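Local coordinates for protein serine protease MT3772 (Mycobacterium tuberculosis, PDB 3K6Y) that acts as a serine endopeptidase, being the protease domain of a membrane protein probably required for resistance to acid and oxidative stress, at residues A[76-80]-A[232-236]; A[99-104]-A[158-162]. One frame throughout, in Å; residues are numbered along the deposited sequence.

Contact 1: residues A[76-80]-A[232-236]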
ATOM      1  N   VAL A  76     -10.287  -6.187  -2.872  1.00 10.06           N
ATOM      2  CA  VAL A  76     -10.888  -7.175  -1.980  1.00 10.10           C
ATOM      3  C   VAL A  76     -10.017  -7.426  -0.742  1.00  9.90           C
ATOM      4  O   VAL A  76     -10.536  -7.856   0.285  1.00 10.98           O
ATOM      5  CB  VAL A  76     -11.197  -8.463  -2.773  1.00 10.07           C
ATOM      6  CG1 VAL A  76     -11.549  -9.653  -1.904  1.00 11.73           C
ATOM      7  CG2 VAL A  76     -12.310  -8.182  -3.741  1.00 11.80           C
ATOM      8  N   VAL A  77      -8.712  -7.127  -0.832  1.00  8.76           N
ATOM      9  CA  VAL A  77      -7.804  -7.335   0.285  1.00  9.43           C
ATOM     10  C   VAL A  77      -7.111  -6.052   0.750  1.00  9.68           C
ATOM     11  O   VAL A  77      -6.342  -6.095   1.709  1.00  9.89           O
ATOM     12  CB  VAL A  77      -6.721  -8.436  -0.052  1.00  9.58           C
ATOM     13  CG1 VAL A  77      -7.393  -9.767  -0.360  1.00 10.34           C
ATOM     14  CG2 VAL A  77      -5.809  -8.006  -1.209  1.00 11.15           C
ATOM     15  N   ALA A  78      -7.402  -4.924   0.103  1.00  9.87           N
ATOM     16  CA  ALA A  78      -6.710  -3.663   0.401  1.00  9.73           C
ATOM     17  C   ALA A  78      -6.857  -3.265   1.859  1.00 10.14           C
ATOM     18  O   ALA A  78      -7.962  -3.223   2.380  1.00 10.81           O
ATOM     19  CB  ALA A  78      -7.251  -2.566  -0.479  1.00 10.84           C
ATOM     20  N   GLY A  79      -5.733  -2.981   2.509  1.00  9.97           N
ATOM     21  CA  GLY A  79      -5.737  -2.530   3.891  1.00 11.12           C
ATOM     22  C   GLY A  79      -5.860  -3.625   4.920  1.00 11.06           C
ATOM     23  O   GLY A  79      -5.819  -3.341   6.105  1.00 12.75           O
ATOM     24  N   SER A  80      -6.014  -4.875   4.482  1.00 10.46           N
ATOM     25  CA  SER A  80      -6.236  -5.967   5.403  1.00 10.46           C
ATOM     26  C   SER A  80      -4.952  -6.480   6.015  1.00 10.55           C
ATOM     27  O   SER A  80      -3.858  -6.245   5.496  1.00 11.20           O
ATOM     28  CB  SER A  80      -6.915  -7.130   4.688  1.00 11.33           C
ATOM     29  OG  SER A  80      -6.068  -7.772   3.746  1.00 10.99           O
ATOM     30  N   THR A 232      -0.608  -4.951   1.624  1.00 11.85           N
ATOM     31  CA  THR A 232      -1.928  -4.715   1.051  1.00 11.34           C
ATOM     32  C   THR A 232      -2.282  -3.238   0.996  1.00 11.09           C
ATOM     33  O   THR A 232      -3.448  -2.882   0.802  1.00 11.58           O
ATOM     34  CB  THR A 232      -3.000  -5.466   1.808  1.00 11.61           C
ATOM     35  OG1 THR A 232      -2.851  -5.134   3.187  1.00 13.67           O
ATOM     36  CG2 THR A 232      -2.876  -6.972   1.576  1.00 13.36           C
ATOM     37  N   GLY A 233      -1.294  -2.359   1.116  1.00 11.75           N
ATOM     38  CA  GLY A 233      -1.516  -0.947   0.841  1.00 13.20           C
ATOM     39  C   GLY A 233      -2.465  -0.242   1.799  1.00 13.29           C
ATOM     40  O   GLY A 233      -2.613  -0.602   2.974  1.00 14.30           O
ATOM     41  N   ALA A 234      -3.114   0.797   1.290  1.00 13.40           N
ATOM     42  CA  ALA A 234      -3.989   1.640   2.083  1.00 13.61           C
ATOM     43  C   ALA A 234      -5.404   1.101   2.069  1.00 13.77           C
ATOM     44  O   ALA A 234      -5.809   0.346   1.179  1.00 14.68           O
ATOM     45  CB  ALA A 234      -3.976   3.057   1.537  1.00 14.28           C
ATOM     46  N   CYS A 235      -6.188   1.541   3.039  1.00 13.37           N
ATOM     47  CA  CYS A 235      -7.625   1.307   3.015  1.00 14.00           C
ATOM     48  C   CYS A 235      -8.244   2.083   1.877  1.00 14.66           C
ATOM     49  O   CYS A 235      -7.898   3.256   1.635  1.00 15.52           O
ATOM     50  CB  CYS A 235      -8.261   1.765   4.326  1.00 14.82           C
ATOM     51  SG  CYS A 235      -7.569   0.876   5.739  1.00 16.21           S
ATOM     52  N   VAL A 236      -9.150   1.444   1.157  1.00 15.72           N
ATOM     53  CA  VAL A 236      -9.852   2.166   0.110  1.00 18.29           C
ATOM     54  C   VAL A 236     -10.787   3.175   0.799  1.00 21.54           C
ATOM     55  O   VAL A 236     -11.420   2.829   1.792  1.00 22.57           O
ATOM     56  CB  VAL A 236     -10.542   1.188  -0.854  1.00 18.49           C
ATOM     57  CG1 VAL A 236     -11.424   1.908  -1.852  1.00 19.73           C
ATOM     58  CG2 VAL A 236      -9.516   0.342  -1.593  1.00 19.00           C
TER
HETATM   59  O   HOH W   1      -9.922  -1.285   1.792  1.00 14.05           O

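Contact 2: residues A[99-104]-A[158-162]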
ATOM      1  N   TYR A  99       0.203  -7.985  -5.559  1.00  9.40           N
ATOM      2  CA  TYR A  99      -0.793  -6.981  -5.237  1.00  9.73           C
ATOM      3  C   TYR A  99      -0.527  -5.791  -6.143  1.00  9.91           C
ATOM      4  O   TYR A  99       0.544  -5.175  -6.068  1.00 11.03           O
ATOM      5  CB  TYR A  99      -0.707  -6.604  -3.751  1.00 10.60           C
ATOM      6  CG  TYR A  99      -1.714  -5.562  -3.322  1.00 10.07           C
ATOM      7  CD1 TYR A  99      -2.989  -5.916  -2.883  1.00 10.64           C
ATOM      8  CD2 TYR A  99      -1.377  -4.213  -3.339  1.00 12.72           C
ATOM      9  CE1 TYR A  99      -3.896  -4.946  -2.484  1.00 11.26           C
ATOM     10  CE2 TYR A  99      -2.285  -3.245  -2.952  1.00 12.69           C
ATOM     11  CZ  TYR A  99      -3.536  -3.620  -2.538  1.00 11.12           C
ATOM     12  OH  TYR A  99      -4.428  -2.654  -2.158  1.00 12.81           O
ATOM     13  N   ASP A 100      -1.498  -5.449  -6.988  1.00  9.94           N
ATOM     14  CA  ASP A 100      -1.335  -4.374  -7.967  1.00 10.95           C
ATOM     15  C   ASP A 100      -2.591  -3.496  -7.916  1.00 11.03           C
ATOM     16  O   ASP A 100      -3.647  -3.854  -8.425  1.00 10.92           O
ATOM     17  CB  ASP A 100      -1.133  -4.947  -9.371  1.00 12.22           C
ATOM     18  CG  ASP A 100      -0.848  -3.881 -10.407  1.00 13.57           C
ATOM     19  OD1 ASP A 100      -1.344  -2.745 -10.252  1.00 14.02           O
ATOM     20  OD2 ASP A 100      -0.152  -4.202 -11.402  1.00 16.13           O
ATOM     21  N   PRO A 101      -2.493  -2.332  -7.266  1.00 11.84           N
ATOM     22  CA  PRO A 101      -3.645  -1.462  -7.087  1.00 13.02           C
ATOM     23  C   PRO A 101      -3.967  -0.627  -8.316  1.00 13.04           C
ATOM     24  O   PRO A 101      -4.984   0.075  -8.310  1.00 14.28           O
ATOM     25  CB  PRO A 101      -3.197  -0.567  -5.934  1.00 14.32           C
ATOM     26  CG  PRO A 101      -1.735  -0.440  -6.117  1.00 14.98           C
ATOM     27  CD  PRO A 101      -1.284  -1.810  -6.597  1.00 13.17           C
ATOM     28  N   SER A 102      -3.114  -0.681  -9.333  1.00 13.28           N
ATOM     29  CA  SER A 102      -3.340   0.053 -10.580  1.00 14.35           C
ATOM     30  C   SER A 102      -4.225  -0.783 -11.478  1.00 13.88           C
ATOM     31  O   SER A 102      -5.281  -0.327 -11.928  1.00 16.31           O
ATOM     32  CB  SER A 102      -2.019   0.384 -11.277  1.00 15.60           C
ATOM     33  OG  SER A 102      -1.191   1.201 -10.457  1.00 19.71           O
ATOM     34  N   VAL A 103      -3.808  -2.015 -11.754  1.00 12.65           N
ATOM     35  CA  VAL A 103      -4.643  -2.920 -12.530  1.00 12.65           C
ATOM     36  C   VAL A 103      -5.849  -3.369 -11.666  1.00 12.37           C
ATOM     37  O   VAL A 103      -6.938  -3.594 -12.201  1.00 12.67           O
ATOM     38  CB  VAL A 103      -3.817  -4.124 -13.035  1.00 13.31           C
ATOM     39  CG1 VAL A 103      -4.690  -5.119 -13.764  1.00 15.02           C
ATOM     40  CG2 VAL A 103      -2.677  -3.661 -13.950  1.00 15.46           C
ATOM     41  N   ASP A 104      -5.644  -3.452 -10.338  1.00 11.37           N
ATOM     42  CA  ASP A 104      -6.630  -3.906  -9.336  1.00 10.93           C
ATOM     43  C   ASP A 104      -6.721  -5.430  -9.298  1.00 10.59           C
ATOM     44  O   ASP A 104      -7.809  -5.991  -9.451  1.00 11.13           O
ATOM     45  CB  ASP A 104      -8.009  -3.243  -9.473  1.00 12.13           C
ATOM     46  CG  ASP A 104      -8.869  -3.406  -8.229  1.00 11.55           C
ATOM     47  OD1 ASP A 104     -10.047  -2.963  -8.270  1.00 13.27           O
ATOM     48  OD2 ASP A 104      -8.404  -3.969  -7.212  1.00 12.25           O
ATOM     49  N   PRO A 158      -9.348   6.718 -12.020  1.00 19.11           N
ATOM     50  CA  PRO A 158      -8.412   6.629 -10.886  1.00 19.44           C
ATOM     51  C   PRO A 158      -8.145   5.174 -10.513  1.00 17.87           C
ATOM     52  O   PRO A 158      -8.994   4.292 -10.756  1.00 18.74           O
ATOM     53  CB  PRO A 158      -9.191   7.295  -9.751  1.00 20.25           C
ATOM     54  CG  PRO A 158     -10.657   7.053 -10.118  1.00 22.55           C
ATOM     55  CD  PRO A 158     -10.698   7.162 -11.614  1.00 20.74           C
ATOM     56  N   ASP A 159      -6.990   4.928  -9.899  1.00 16.09           N
ATOM     57  CA  ASP A 159      -6.737   3.615  -9.303  1.00 15.43           C
ATOM     58  C   ASP A 159      -7.528   3.493  -8.011  1.00 15.00           C
ATOM     59  O   ASP A 159      -8.271   4.420  -7.649  1.00 15.15           O
ATOM     60  CB  ASP A 159      -5.235   3.352  -9.142  1.00 15.29           C
ATOM     61  CG  ASP A 159      -4.562   4.188  -8.056  1.00 14.02           C
ATOM     62  OD1 ASP A 159      -5.231   4.792  -7.182  1.00 14.60           O
ATOM     63  OD2 ASP A 159      -3.306   4.206  -8.093  1.00 14.48           O
ATOM     64  N   ILE A 160      -7.406   2.365  -7.314  1.00 13.95           N
ATOM     65  CA  ILE A 160      -8.305   2.116  -6.188  1.00 14.15           C
ATOM     66  C   ILE A 160      -8.102   3.088  -5.025  1.00 14.19           C
ATOM     67  O   ILE A 160      -8.988   3.232  -4.176  1.00 14.62           O
ATOM     68  CB  ILE A 160      -8.250   0.662  -5.689  1.00 13.59           C
ATOM     69  CG1 ILE A 160      -6.882   0.317  -5.120  1.00 13.70           C
ATOM     70  CG2 ILE A 160      -8.667  -0.299  -6.806  1.00 15.18           C
ATOM     71  CD1 ILE A 160      -6.854  -1.055  -4.448  1.00 15.34           C
ATOM     72  N   TYR A 161      -6.941   3.738  -4.980  1.00 13.44           N
ATOM     73  CA  TYR A 161      -6.654   4.703  -3.921  1.00 13.79           C
ATOM     74  C   TYR A 161      -6.986   6.139  -4.290  1.00 14.09           C
ATOM     75  O   TYR A 161      -6.839   7.040  -3.455  1.00 15.71           O
ATOM     76  CB  TYR A 161      -5.174   4.674  -3.584  1.00 13.87           C
ATOM     77  CG  TYR A 161      -4.589   3.335  -3.196  1.00 14.43           C
ATOM     78  CD1 TYR A 161      -3.359   2.942  -3.738  1.00 14.70           C
ATOM     79  CD2 TYR A 161      -5.204   2.512  -2.264  1.00 14.76           C
ATOM     80  CE1 TYR A 161      -2.737   1.754  -3.379  1.00 13.82           C
ATOM     81  CE2 TYR A 161      -4.602   1.260  -1.912  1.00 13.78           C
ATOM     82  CZ  TYR A 161      -3.366   0.913  -2.475  1.00 13.02           C
ATOM     83  OH  TYR A 161      -2.776  -0.284  -2.103  1.00 15.61           O
ATOM     84  N   GLY A 162      -7.374   6.371  -5.537  1.00 13.86           N
ATOM     85  CA  GLY A 162      -7.546   7.749  -5.992  1.00 14.87           C
ATOM     86  C   GLY A 162      -6.204   8.455  -6.071  1.00 15.49           C
ATOM     87  O   GLY A 162      -6.127   9.667  -5.856  1.00 16.80           O
TER
HETATM   88  O   HOH W   2      -1.993   3.705 -10.516  1.00 36.03           O

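Contact 1: residues A[76-80]-A[232-236]
In this chymotrypsin-like double β-barrel, a type II β turn from Val77 to Ser80 follows the predicted catalytic His75, and the C-terminal tail, residues 232-236, folds back against it. Thr232 loses the most surface to the contact and is bound to the turn by two hydrogen bonds. Its carbonyl O accepts the backbone N-H of Gly79 at 2.9 Å (N to O) in a nearly straight hydrogen bond, and its OG1 donates to Ser80 O at 2.8 Å. The same Thr232 O lies 3.4 Å from Ala78 CA, a CA-H...O contact, while Thr232 CB rests 3.4 Å from Val77 O. That Val77 oxygen is already used within the turn, where it accepts Ser80 N at 3.0 Å and Ser80 OG at 2.7 Å.

Gly79 occupies the third position of the turn, with phi 81°, a backbone conformation that favours glycine. Packing adds a second reason: a CB here would come within 3.0 Å of Cys235 SG. That sulfur forms a disulfide with Cys54, which fixes the tail to the connection between strands 44-51 and 56-66. Asp163 of the second subunit accepts a hydrogen bond from the backbone N of Cys235.

Ala78 contributes its methyl group, with CB 3.6 Å from Ala234 O and 3.9 Å from Val236 CG2. The Val236 side chain also touches His75, so the tail reaches the edge of the predicted active site. Beside this apolar contact one water bridges the backbones, donating to Ala78 O at 2.8 Å and accepting from Val236 N at 2.9 Å.

Contact 2: residues A[99-104]-A[158-162]
Two tyrosines meet by their hydroxyls: Tyr99 OH and Tyr161 OH form a 2.9 Å hydrogen bond that either could donate, the Tyr161 oxygen lying at the edge of the Tyr99 ring, near its plane. Next to this pair, Pro101 CB packs 3.5 Å from Tyr161 CE1 and 3.9 Å from Ile160 CG1. The backbones touch more loosely, through a weak hydrogen bond from Ile160 N to Pro101 O at 3.5 Å. The contact spans the two barrels of the chymotrypsin-like fold: residues 99-104 end strand 90-100 and lead into strand 105-109 of the first, and residues 158-162 lie between strands 143-157 and 167-175 of the second. Each side is shaped by an aspartate. Asp100 OD1 accepts Ser102 N at 2.9 Å, an Asx turn, and Val103 N at 3.0 Å; Asp159 OD1 forms another Asx turn with Tyr161 N at 3.0 Å. Asp104, the predicted aspartate of the catalytic triad, has its OD1 hydrogen-bonded to His75 ND1, and Ile160 CG2 comes to 3.3 Å from that oxygen. A water links Ser102 OG (2.6 Å) with Asp159 OD2 (2.8 Å), donating to the latter.

From the N terminus the chain reaches 76-80, after strand 69-72 of the first barrel, and then 99-104, at the end of strand 90-100. It enters the second barrel, where 158-162 turns back to close contact 2, and finishes with the tail 232-236, which closes contact 1. Contact 2 is thus nested inside the larger loop. Contact 1 ties the C-terminal tail to the loop after strand 69-72 of the first barrel, contact 2 the end of strand 90-100 to the 158-162 loop of the second. Their centres are 10 Å apart and they touch directly: Tyr99 OH lies 3.1 Å from Thr232 O, a probable hydrogen bond, and Tyr161 OH packs 3.3 Å from Gly233 CA. Both contacts also touch the second subunit.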